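Local coordinates for protein trichothecene 3-O-acetyltransferase (Fusarium sporotrichioides, PDB 2ZBA) that transfers an acetyl group from acetyl-coenzyme A to the 3-hydroxyl of trichothecenes during the biosynthesis of mycotoxins such as T-2 toxin, at residues A[46-51]-A[93-98]; A[304-309]-A[349-354]; A[420-425]-A[431-436]. All blocks are in the same frame, centred on the assembly; numbering follows the deposited sequence.

Contact 1: A[46-51]-A[93-98]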
loop_
_atom_site.group_PDB
_atom_site.type_symbol
_atom_site.label_atom_id
_atom_site.label_comp_id
_atom_site.label_asym_id
_atom_site.label_seq_id
_atom_site.Cartn_x
_atom_site.Cartn_y
_atom_site.Cartn_z
ATOM N N THR A 46 7.784 14.710 25.597
ATOM C CA THR A 46 8.548 13.475 25.783
ATOM C C THR A 46 8.413 12.545 24.556
ATOM O O THR A 46 9.391 11.897 24.148
ATOM C CB THR A 46 8.115 12.748 27.120
ATOM O OG1 THR A 46 8.239 13.655 28.241
ATOM C CG2 THR A 46 8.959 11.483 27.393
ATOM N N ILE A 47 7.208 12.483 23.982
ATOM C CA ILE A 47 6.933 11.664 22.774
ATOM C C ILE A 47 7.733 12.174 21.561
ATOM O O ILE A 47 8.322 11.387 20.809
ATOM C CB ILE A 47 5.421 11.641 22.447
ATOM C CG1 ILE A 47 4.647 10.836 23.510
ATOM C CG2 ILE A 47 5.163 11.084 21.020
ATOM C CD1 ILE A 47 3.164 11.126 23.533
ATOM N N VAL A 48 7.756 13.503 21.411
ATOM C CA VAL A 48 8.517 14.205 20.374
ATOM C C VAL A 48 10.013 13.922 20.502
ATOM O O VAL A 48 10.644 13.506 19.529
ATOM C CB VAL A 48 8.233 15.741 20.385
ATOM C CG1 VAL A 48 8.994 16.461 19.284
ATOM C CG2 VAL A 48 6.750 16.019 20.213
ATOM N N SER A 49 10.565 14.111 21.703
ATOM C CA SER A 49 11.991 13.869 21.952
ATOM C C SER A 49 12.402 12.427 21.680
ATOM O O SER A 49 13.483 12.171 21.125
ATOM C CB SER A 49 12.370 14.262 23.383
ATOM O OG SER A 49 12.409 15.673 23.518
ATOM N N THR A 50 11.549 11.492 22.081
ATOM C CA THR A 50 11.776 10.068 21.863
ATOM C C THR A 50 11.816 9.726 20.362
ATOM O O THR A 50 12.641 8.919 19.936
ATOM C CB THR A 50 10.692 9.243 22.565
ATOM O OG1 THR A 50 10.621 9.653 23.934
ATOM C CG2 THR A 50 10.970 7.741 22.475
ATOM N N LEU A 51 10.942 10.347 19.572
ATOM C CA LEU A 51 10.922 10.076 18.135
ATOM C C LEU A 51 12.123 10.708 17.435
ATOM O O LEU A 51 12.744 10.082 16.571
ATOM C CB LEU A 51 9.604 10.523 17.493
ATOM C CG LEU A 51 9.438 10.352 15.965
ATOM C CD1 LEU A 51 9.642 8.887 15.481
ATOM C CD2 LEU A 51 8.085 10.875 15.549
ATOM N N LEU A 93 10.732 15.595 10.161
ATOM C CA LEU A 93 9.597 15.410 11.052
ATOM C C LEU A 93 8.835 16.714 11.238
ATOM O O LEU A 93 9.428 17.732 11.626
ATOM C CB LEU A 93 10.045 14.845 12.408
ATOM C CG LEU A 93 9.018 14.931 13.555
ATOM C CD1 LEU A 93 7.876 13.919 13.411
ATOM C CD2 LEU A 93 9.691 14.822 14.920
ATOM N N VAL A 94 7.527 16.673 10.964
ATOM C CA VAL A 94 6.599 17.773 11.267
ATOM C C VAL A 94 5.857 17.448 12.573
ATOM O O VAL A 94 5.361 16.333 12.759
ATOM C CB VAL A 94 5.563 18.016 10.114
ATOM C CG1 VAL A 94 4.550 19.120 10.475
ATOM C CG2 VAL A 94 6.259 18.360 8.805
ATOM N N VAL A 95 5.804 18.424 13.478
ATOM C CA VAL A 95 5.021 18.306 14.711
ATOM C C VAL A 95 3.836 19.263 14.614
ATOM O O VAL A 95 4.013 20.486 14.561
ATOM C CB VAL A 95 5.884 18.606 15.957
ATOM C CG1 VAL A 95 5.027 18.595 17.239
ATOM C CG2 VAL A 95 7.028 17.600 16.074
ATOM N N LYS A 96 2.633 18.709 14.576
ATOM C CA LYS A 96 1.416 19.498 14.388
ATOM C C LYS A 96 0.417 19.272 15.538
ATOM O O LYS A 96 0.018 18.143 15.807
ATOM C CB LYS A 96 0.786 19.144 13.041
ATOM C CG LYS A 96 -0.135 20.195 12.422
ATOM C CD LYS A 96 -0.435 19.814 10.968
ATOM C CE LYS A 96 -1.488 20.702 10.308
ATOM N NZ LYS A 96 -2.809 20.029 10.073
ATOM N N ASP A 97 0.032 20.368 16.201
ATOM C CA ASP A 97 -0.885 20.354 17.343
ATOM C C ASP A 97 -2.302 20.706 16.886
ATOM O O ASP A 97 -2.635 21.876 16.660
ATOM C CB ASP A 97 -0.384 21.336 18.413
ATOM C CG ASP A 97 -1.166 21.264 19.719
ATOM O OD1 ASP A 97 -2.101 20.440 19.861
ATOM O OD2 ASP A 97 -0.826 22.051 20.624
ATOM N N LEU A 98 -3.132 19.678 16.749
ATOM C CA LEU A 98 -4.488 19.840 16.215
ATOM C C LEU A 98 -5.518 20.159 17.297
ATOM O O LEU A 98 -6.685 20.413 16.993
ATOM C CB LEU A 98 -4.908 18.590 15.435
ATOM C CG LEU A 98 -3.996 18.026 14.337
ATOM C CD1 LEU A 98 -4.723 16.912 13.617
ATOM C CD2 LEU A 98 -3.547 19.091 13.341
#
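The isobutyl group of Leu51 overlaps that of Leu93, with CD2 of Leu51 lying 3.7 Å from CD1 of Leu93. One helical turn earlier, Val48 makes the second touch. Its CG1 methyl comes within 3.9 Å of CG2 of Val95. The two pairs follow from the periodicity of each segment. Val48 and Leu51 are three residues apart on helix 44-61. Leu93 and Val95 are two residues apart on strand 92-97, so both project from the face of the sheet that the helix covers. Both leucines carry CG anti to the backbone N, chi1 178° in Leu51 and 165° in Leu93. This carries each branch toward the other segment, and the two side chains meet at an angle, one methyl against another. The backbones stay well apart: the CA atoms of Val48 and Val95 are 7.8 Å from each other. Strand 92-97 is the outermost strand of a five-stranded mixed sheet and hydrogen-bonds to strand 146-153. The arrangement is a helix laid across one face of a mixed sheet, here reaching its edge strand, in the N-terminal domain of a BAHD enzyme. Of the two touching helix residues, Leu51 is the more buried; it also touches Leu159, Leu180 and Phe400, the last in the Asp-Phe-Gly-Phe-Gly version of the family's DFGWG motif. Val95 sits at the exposed margin and leans on Phe152. The contact consists of methyl groups alone. Methyl-to-methyl contact carries no directional demand, so what holds here is probably fit of shape and exclusion of water, the latter weaker at the exposed Val95.

Contact 2: A[304-309]-A[349-354]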
loop_
_atom_site.group_PDB
_atom_site.type_symbol
_atom_site.label_atom_id
_atom_site.label_comp_id
_atom_site.label_asym_id
_atom_site.label_seq_id
_atom_site.Cartn_x
_atom_site.Cartn_y
_atom_site.Cartn_z
ATOM N N ARG A 304 9.213 -10.214 -2.540
ATOM C CA ARG A 304 10.390 -10.566 -1.727
ATOM C C ARG A 304 10.569 -12.084 -1.563
ATOM O O ARG A 304 11.628 -12.605 -1.851
ATOM C CB ARG A 304 10.341 -9.875 -0.355
ATOM C CG ARG A 304 10.763 -8.423 -0.358
ATOM C CD ARG A 304 10.110 -7.689 0.820
ATOM N NE ARG A 304 10.470 -6.279 0.807
ATOM C CZ ARG A 304 9.921 -5.362 0.013
ATOM N NH1 ARG A 304 8.952 -5.685 -0.824
ATOM N NH2 ARG A 304 10.338 -4.112 0.079
ATOM N N GLY A 305 9.522 -12.777 -1.117
ATOM C CA GLY A 305 9.507 -14.243 -1.001
ATOM C C GLY A 305 9.883 -15.013 -2.265
ATOM O O GLY A 305 10.912 -15.693 -2.291
ATOM N N PRO A 306 9.067 -14.888 -3.329
ATOM C CA PRO A 306 9.372 -15.498 -4.619
ATOM C C PRO A 306 10.761 -15.146 -5.188
ATOM O O PRO A 306 11.404 -16.006 -5.796
ATOM C CB PRO A 306 8.247 -14.971 -5.528
ATOM C CG PRO A 306 7.118 -14.680 -4.596
ATOM C CD PRO A 306 7.773 -14.176 -3.352
HETATM N N MSE A 307 11.232 -13.910 -4.996
HETATM C CA MSE A 307 12.576 -13.526 -5.485
HETATM C C MSE A 307 13.743 -14.095 -4.671
HETATM O O MSE A 307 14.897 -14.016 -5.097
HETATM C CB MSE A 307 12.740 -11.999 -5.563
HETATM C CG MSE A 307 12.073 -11.316 -6.747
HETATM SE SE MSE A 307 12.376 -12.127 -8.536
HETATM C CE MSE A 307 14.112 -12.218 -8.538
ATOM N N GLY A 308 13.444 -14.673 -3.513
ATOM C CA GLY A 308 14.468 -15.134 -2.575
ATOM C C GLY A 308 15.147 -13.963 -1.890
ATOM O O GLY A 308 16.378 -13.954 -1.724
ATOM N N VAL A 309 14.359 -12.953 -1.523
ATOM C CA VAL A 309 14.908 -11.748 -0.892
ATOM C C VAL A 309 14.351 -11.641 0.509
ATOM O O VAL A 309 13.221 -12.044 0.743
ATOM C CB VAL A 309 14.583 -10.462 -1.714
ATOM C CG1 VAL A 309 14.969 -9.214 -0.950
ATOM C CG2 VAL A 309 15.312 -10.502 -3.051
ATOM N N ASP A 349 7.206 -19.662 -9.884
ATOM C CA ASP A 349 7.980 -19.657 -11.127
ATOM C C ASP A 349 7.434 -18.580 -12.059
ATOM O O ASP A 349 8.189 -17.840 -12.686
ATOM C CB ASP A 349 7.878 -21.010 -11.829
ATOM C CG ASP A 349 9.000 -21.994 -11.446
ATOM O OD1 ASP A 349 9.897 -21.687 -10.620
ATOM O OD2 ASP A 349 8.969 -23.101 -12.017
ATOM N N ARG A 350 6.112 -18.503 -12.136
ATOM C CA ARG A 350 5.441 -17.495 -12.975
ATOM C C ARG A 350 5.629 -16.065 -12.444
ATOM O O ARG A 350 5.892 -15.143 -13.231
ATOM C CB ARG A 350 3.963 -17.829 -13.149
ATOM C CG ARG A 350 3.231 -16.936 -14.187
ATOM C CD ARG A 350 1.727 -17.170 -14.150
ATOM N NE ARG A 350 1.013 -16.391 -15.176
ATOM N N LEU A 351 5.489 -15.875 -11.133
ATOM C CA LEU A 351 5.677 -14.537 -10.540
ATOM C C LEU A 351 7.089 -14.010 -10.782
ATOM O O LEU A 351 7.280 -12.842 -11.169
ATOM C CB LEU A 351 5.404 -14.544 -9.029
ATOM C CG LEU A 351 3.962 -14.727 -8.550
ATOM C CD1 LEU A 351 3.918 -14.871 -7.046
ATOM C CD2 LEU A 351 3.118 -13.567 -9.009
ATOM N N ARG A 352 8.076 -14.870 -10.515
ATOM C CA ARG A 352 9.479 -14.555 -10.784
ATOM C C ARG A 352 9.766 -14.161 -12.217
ATOM O O ARG A 352 10.409 -13.132 -12.476
ATOM C CB ARG A 352 10.352 -15.740 -10.431
ATOM C CG ARG A 352 10.976 -15.581 -9.103
ATOM C CD ARG A 352 12.077 -16.555 -8.921
ATOM N NE ARG A 352 11.672 -17.557 -7.962
ATOM C CZ ARG A 352 11.134 -18.719 -8.270
ATOM N NH1 ARG A 352 10.961 -19.052 -9.540
ATOM N NH2 ARG A 352 10.799 -19.554 -7.301
ATOM N N ARG A 353 9.301 -15.001 -13.138
ATOM C CA ARG A 353 9.465 -14.781 -14.577
ATOM C C ARG A 353 8.872 -13.444 -15.021
ATOM O O ARG A 353 9.529 -12.662 -15.678
ATOM C CB ARG A 353 8.851 -15.939 -15.395
ATOM C CG ARG A 353 8.992 -15.749 -16.921
ATOM C CD ARG A 353 10.470 -15.646 -17.363
ATOM N NE ARG A 353 10.585 -15.457 -18.821
ATOM C CZ ARG A 353 11.664 -15.693 -19.560
ATOM N NH1 ARG A 353 12.799 -16.167 -19.028
ATOM N NH2 ARG A 353 11.606 -15.453 -20.864
ATOM N N ARG A 354 7.624 -13.193 -14.646
ATOM C CA ARG A 354 6.933 -11.961 -15.010
ATOM C C ARG A 354 7.670 -10.722 -14.451
ATOM O O ARG A 354 7.729 -9.681 -15.108
ATOM C CB ARG A 354 5.481 -12.008 -14.508
ATOM C CG ARG A 354 4.557 -13.036 -15.245
ATOM C CD ARG A 354 3.145 -13.068 -14.646
ATOM N NE ARG A 354 2.589 -11.716 -14.598
ATOM C CZ ARG A 354 2.297 -11.046 -13.485
ATOM N NH1 ARG A 354 2.457 -11.607 -12.278
ATOM N NH2 ARG A 354 1.858 -9.792 -13.577
#
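Leu351 and Arg352 of helix 348-363 meet Pro306 and Met307 of the short, weakly bonded helix 304-307. Asp349 starts this run. Its CB points away from 304-309, but its carboxylate acts indirectly. OD1 of Asp349 accepts a hydrogen bond from NH1 of Arg352 at 3.0 Å, part of a salt bridge, using its anti lone pair. The bond is straight (168°) and lies in the guanidinium plane, which helps hold the turn of that plane. Leu351 points toward 304-309. Its CD1 rests 4.0 Å from CG of the Pro306 ring. The side chain of Leu351 is about 7 Å from the bound coenzyme A. Arg352 makes the polar link. Its chain bends at chi3 (-109°), which brings NE to 2.7 Å from the carbonyl O of Pro306. That bond is angled, and the oxygen sits somewhat off the guanidinium plane. The carbonyl belongs to the last turn of helix 304-307, which ends in a Schellman motif: Gly308 has positive phi, Val309 N bonds to Arg304 O and Gly308 N to Gly305 O. NH1 of Arg304 forms salt bridges with Asp302, which binds coenzyme A, and with Asp169 of the HXXXD motif. Farther back on Arg352, CG lies 3.8 Å from SE of Met307, a selenomethionine whose CB points away but whose bent chain returns. Arg354 closes the run, bonded to O of Met320 in strand 318-326.

Contact 3: A[420-425]-A[431-436]. With ZBA (12,13-Epoxytrichothec-9-ene-3,4,8,15-tetrol-4,15-diacetate-8-isovalerate), chain F.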
loop_
_atom_site.group_PDB
_atom_site.type_symbol
_atom_site.label_atom_id
_atom_site.label_comp_id
_atom_site.label_asym_id
_atom_site.label_seq_id
_atom_site.Cartn_x
_atom_site.Cartn_y
_atom_site.Cartn_z
HETATM N N MSE A 420 -8.364 0.272 -4.304
HETATM C CA MSE A 420 -8.688 -0.358 -3.031
HETATM C C MSE A 420 -7.457 -0.813 -2.249
HETATM O O MSE A 420 -6.403 -1.106 -2.831
HETATM C CB MSE A 420 -9.626 -1.549 -3.261
HETATM C CG MSE A 420 -10.948 -1.158 -3.884
HETATM SE SE MSE A 420 -12.150 -2.609 -4.109
HETATM C CE MSE A 420 -13.354 -1.815 -5.390
ATOM N N TYR A 421 -7.607 -0.879 -0.926
ATOM C CA TYR A 421 -6.579 -1.392 -0.024
ATOM C C TYR A 421 -7.210 -2.279 1.012
ATOM O O TYR A 421 -8.368 -2.062 1.375
ATOM C CB TYR A 421 -5.882 -0.245 0.726
ATOM C CG TYR A 421 -5.130 0.693 -0.187
ATOM C CD1 TYR A 421 -3.817 0.416 -0.566
ATOM C CD2 TYR A 421 -5.737 1.847 -0.690
ATOM C CE1 TYR A 421 -3.127 1.264 -1.422
ATOM C CE2 TYR A 421 -5.045 2.706 -1.556
ATOM C CZ TYR A 421 -3.746 2.406 -1.906
ATOM O OH TYR A 421 -3.036 3.243 -2.749
ATOM N N PHE A 422 -6.440 -3.237 1.525
ATOM C CA PHE A 422 -6.747 -3.814 2.836
ATOM C C PHE A 422 -5.746 -3.230 3.815
ATOM O O PHE A 422 -4.552 -3.160 3.512
ATOM C CB PHE A 422 -6.607 -5.347 2.898
ATOM C CG PHE A 422 -7.523 -6.115 1.982
ATOM C CD1 PHE A 422 -8.751 -5.603 1.564
ATOM C CD2 PHE A 422 -7.160 -7.396 1.562
ATOM C CE1 PHE A 422 -9.580 -6.349 0.728
ATOM C CE2 PHE A 422 -7.974 -8.121 0.723
ATOM C CZ PHE A 422 -9.187 -7.609 0.319
HETATM N N MSE A 423 -6.232 -2.841 4.996
HETATM C CA MSE A 423 -5.392 -2.307 6.059
HETATM C C MSE A 423 -4.596 -3.453 6.681
HETATM O O MSE A 423 -4.936 -4.615 6.462
HETATM C CB MSE A 423 -6.280 -1.628 7.130
HETATM C CG MSE A 423 -6.975 -0.308 6.709
HETATM SE SE MSE A 423 -5.790 1.122 6.007
HETATM C CE MSE A 423 -5.781 0.596 4.118
ATOM N N PRO A 424 -3.527 -3.144 7.442
ATOM C CA PRO A 424 -2.857 -4.182 8.216
ATOM C C PRO A 424 -3.849 -4.878 9.146
ATOM O O PRO A 424 -4.687 -4.213 9.759
ATOM C CB PRO A 424 -1.826 -3.402 9.034
ATOM C CG PRO A 424 -1.558 -2.197 8.241
ATOM C CD PRO A 424 -2.867 -1.834 7.607
ATOM N N LYS A 425 -3.751 -6.202 9.229
ATOM C CA LYS A 425 -4.769 -7.014 9.881
ATOM C C LYS A 425 -4.670 -6.819 11.384
ATOM O O LYS A 425 -3.586 -6.986 11.986
ATOM C CB LYS A 425 -4.597 -8.485 9.465
ATOM C CG LYS A 425 -5.431 -9.515 10.203
ATOM C CD LYS A 425 -4.954 -10.902 9.802
ATOM C CE LYS A 425 -5.111 -11.930 10.913
ATOM N NZ LYS A 425 -4.224 -13.115 10.612
ATOM N N PHE A 431 -10.368 -7.450 9.476
ATOM C CA PHE A 431 -9.898 -6.847 8.238
ATOM C C PHE A 431 -10.673 -5.578 8.025
ATOM O O PHE A 431 -11.841 -5.491 8.378
ATOM C CB PHE A 431 -10.155 -7.757 7.026
ATOM C CG PHE A 431 -8.999 -8.630 6.651
ATOM C CD1 PHE A 431 -8.446 -9.507 7.563
ATOM C CD2 PHE A 431 -8.480 -8.591 5.351
ATOM C CE1 PHE A 431 -7.395 -10.330 7.210
ATOM C CE2 PHE A 431 -7.424 -9.399 4.980
ATOM C CZ PHE A 431 -6.871 -10.278 5.907
ATOM N N THR A 432 -10.012 -4.594 7.436
ATOM C CA THR A 432 -10.716 -3.411 6.947
ATOM C C THR A 432 -10.239 -3.145 5.534
ATOM O O THR A 432 -9.046 -3.230 5.254
ATOM C CB THR A 432 -10.461 -2.197 7.866
ATOM O OG1 THR A 432 -11.058 -2.456 9.140
ATOM C CG2 THR A 432 -11.049 -0.913 7.282
ATOM N N ALA A 433 -11.185 -2.859 4.651
ATOM C CA ALA A 433 -10.897 -2.529 3.273
ATOM C C ALA A 433 -11.184 -1.052 3.062
ATOM O O ALA A 433 -12.257 -0.558 3.421
ATOM C CB ALA A 433 -11.751 -3.369 2.318
ATOM N N SER A 434 -10.220 -0.354 2.484
ATOM C CA SER A 434 -10.443 1.023 2.063
ATOM C C SER A 434 -10.817 0.940 0.582
ATOM O O SER A 434 -10.074 0.381 -0.230
ATOM C CB SER A 434 -9.208 1.879 2.317
ATOM O OG SER A 434 -9.523 3.253 2.182
ATOM N N ILE A 435 -12.007 1.430 0.258
ATOM C CA ILE A 435 -12.617 1.210 -1.047
ATOM C C ILE A 435 -12.994 2.559 -1.665
ATOM O O ILE A 435 -13.591 3.421 -1.001
ATOM C CB ILE A 435 -13.869 0.233 -0.948
ATOM C CG1 ILE A 435 -13.436 -1.189 -0.507
ATOM C CG2 ILE A 435 -14.723 0.235 -2.259
ATOM C CD1 ILE A 435 -14.607 -2.253 -0.410
ATOM N N SER A 436 -12.629 2.741 -2.927
ATOM C CA SER A 436 -13.072 3.896 -3.697
ATOM C C SER A 436 -13.925 3.423 -4.870
ATOM O O SER A 436 -13.529 2.524 -5.638
ATOM C CB SER A 436 -11.897 4.745 -4.172
ATOM O OG SER A 436 -12.347 5.982 -4.734
HETATM O O18 ZBA F . -3.935 3.981 -9.410
HETATM C C44 ZBA F . -2.917 4.628 -9.432
HETATM C C45 ZBA F . -2.313 5.294 -10.616
HETATM C C46 ZBA F . -1.713 6.621 -10.369
HETATM C C48 ZBA F . -2.467 7.769 -9.924
HETATM C C47 ZBA F . -0.274 6.934 -10.571
HETATM O O17 ZBA F . -2.223 4.796 -8.307
HETATM C C31 ZBA F . -2.496 3.999 -7.114
HETATM C C30 ZBA F . -2.105 2.546 -7.330
HETATM C C32 ZBA F . -1.819 4.712 -5.986
HETATM C C39 ZBA F . -2.285 6.118 -5.765
HETATM C C33 ZBA F . -0.909 4.111 -5.251
HETATM C C34 ZBA F . -0.515 2.685 -5.421
HETATM O O10 ZBA F . -1.346 1.875 -4.507
HETATM C C29 ZBA F . -0.673 2.097 -6.872
HETATM C C38 ZBA F . 0.399 2.731 -7.785
HETATM O O12 ZBA F . -0.041 2.692 -9.163
HETATM C C40 ZBA F . 0.901 2.793 -10.099
HETATM C C41 ZBA F . 0.308 2.824 -11.468
HETATM O O13 ZBA F . 2.033 2.848 -9.899
HETATM C C28 ZBA F . -0.511 0.493 -6.838
HETATM C C37 ZBA F . -0.540 -0.102 -8.273
HETATM C C35 ZBA F . -1.611 -0.058 -5.913
HETATM C C25 ZBA F . -1.214 0.441 -4.583
HETATM C C36 ZBA F . -2.925 -0.525 -6.272
HETATM O O11 ZBA F . -1.896 -1.459 -5.907
HETATM C C27 ZBA F . 0.758 0.051 -5.977
HETATM C C26 ZBA F . 0.186 -0.137 -4.581
HETATM O O16 ZBA F . 0.956 0.426 -3.551
HETATM O O14 ZBA F . 1.437 -1.179 -6.379
HETATM O O HOH W 1 -7.418 -5.646 6.734
#
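Phe422 leaves its strand on the same face as Ala433 and Ile435. Its CB lies 4.0 Å from O of Thr432. Along one edge, CD1 meets CB of Ala433 at 3.8 Å, and CE1 lies beside the same methyl. CD2 lies 4.0 Å from CE2 of Phe431, which sits over a face. Phe431 turns its edge toward the face of Phe422 in an offset edge-to-face pair, planes at 70°. The Phe422 side chain also touches Leu273 and Ile277 of helix 269-285. The backbones form an antiparallel beta hairpin. Tyr421 and Ser434 form a hydrogen-bonded pair, with Tyr421 N to Ser434 O 2.9 Å and Ser434 N to Tyr421 O 2.8 Å. Met423 N bonds to Thr432 O. Next to it a water takes the place of a direct backbone bond, donating to Met423 O and accepting from Thr432 N. Tyr421 projects from the opposite face into the trichothecene pocket, and its OH donates to the ring ether O10 of T-2 toxin at 2.8 Å. The hydroxyphenyl group of Tyr421 thus stands on a residue gripped twice through its backbone, N and O both to Ser434, consistent with a firmly placed donor for the toxin.

The three contacts follow one another along the chain. Contacts 1 and 2 lie on opposite sides of the chain's centre, centres 39 Å apart. Contact 1 is away from the annotated sites. Contact 3 is nearest the substrate: Tyr421 bonds to the bound toxin, and the side chain of Lys425 is about 5 Å from coenzyme A. Contact 2 also lies near coenzyme A, with the Leu351 side chain about 7 Å from it and about 13 Å from the toxin. The centres of contacts 2 and 3 are 25 Å apart, their nearest atoms about 14 Å. The seven-stranded sheet relates them: it contains the hairpin of contact 3 and strand 318-326, on which Leu351 and Arg354 pack.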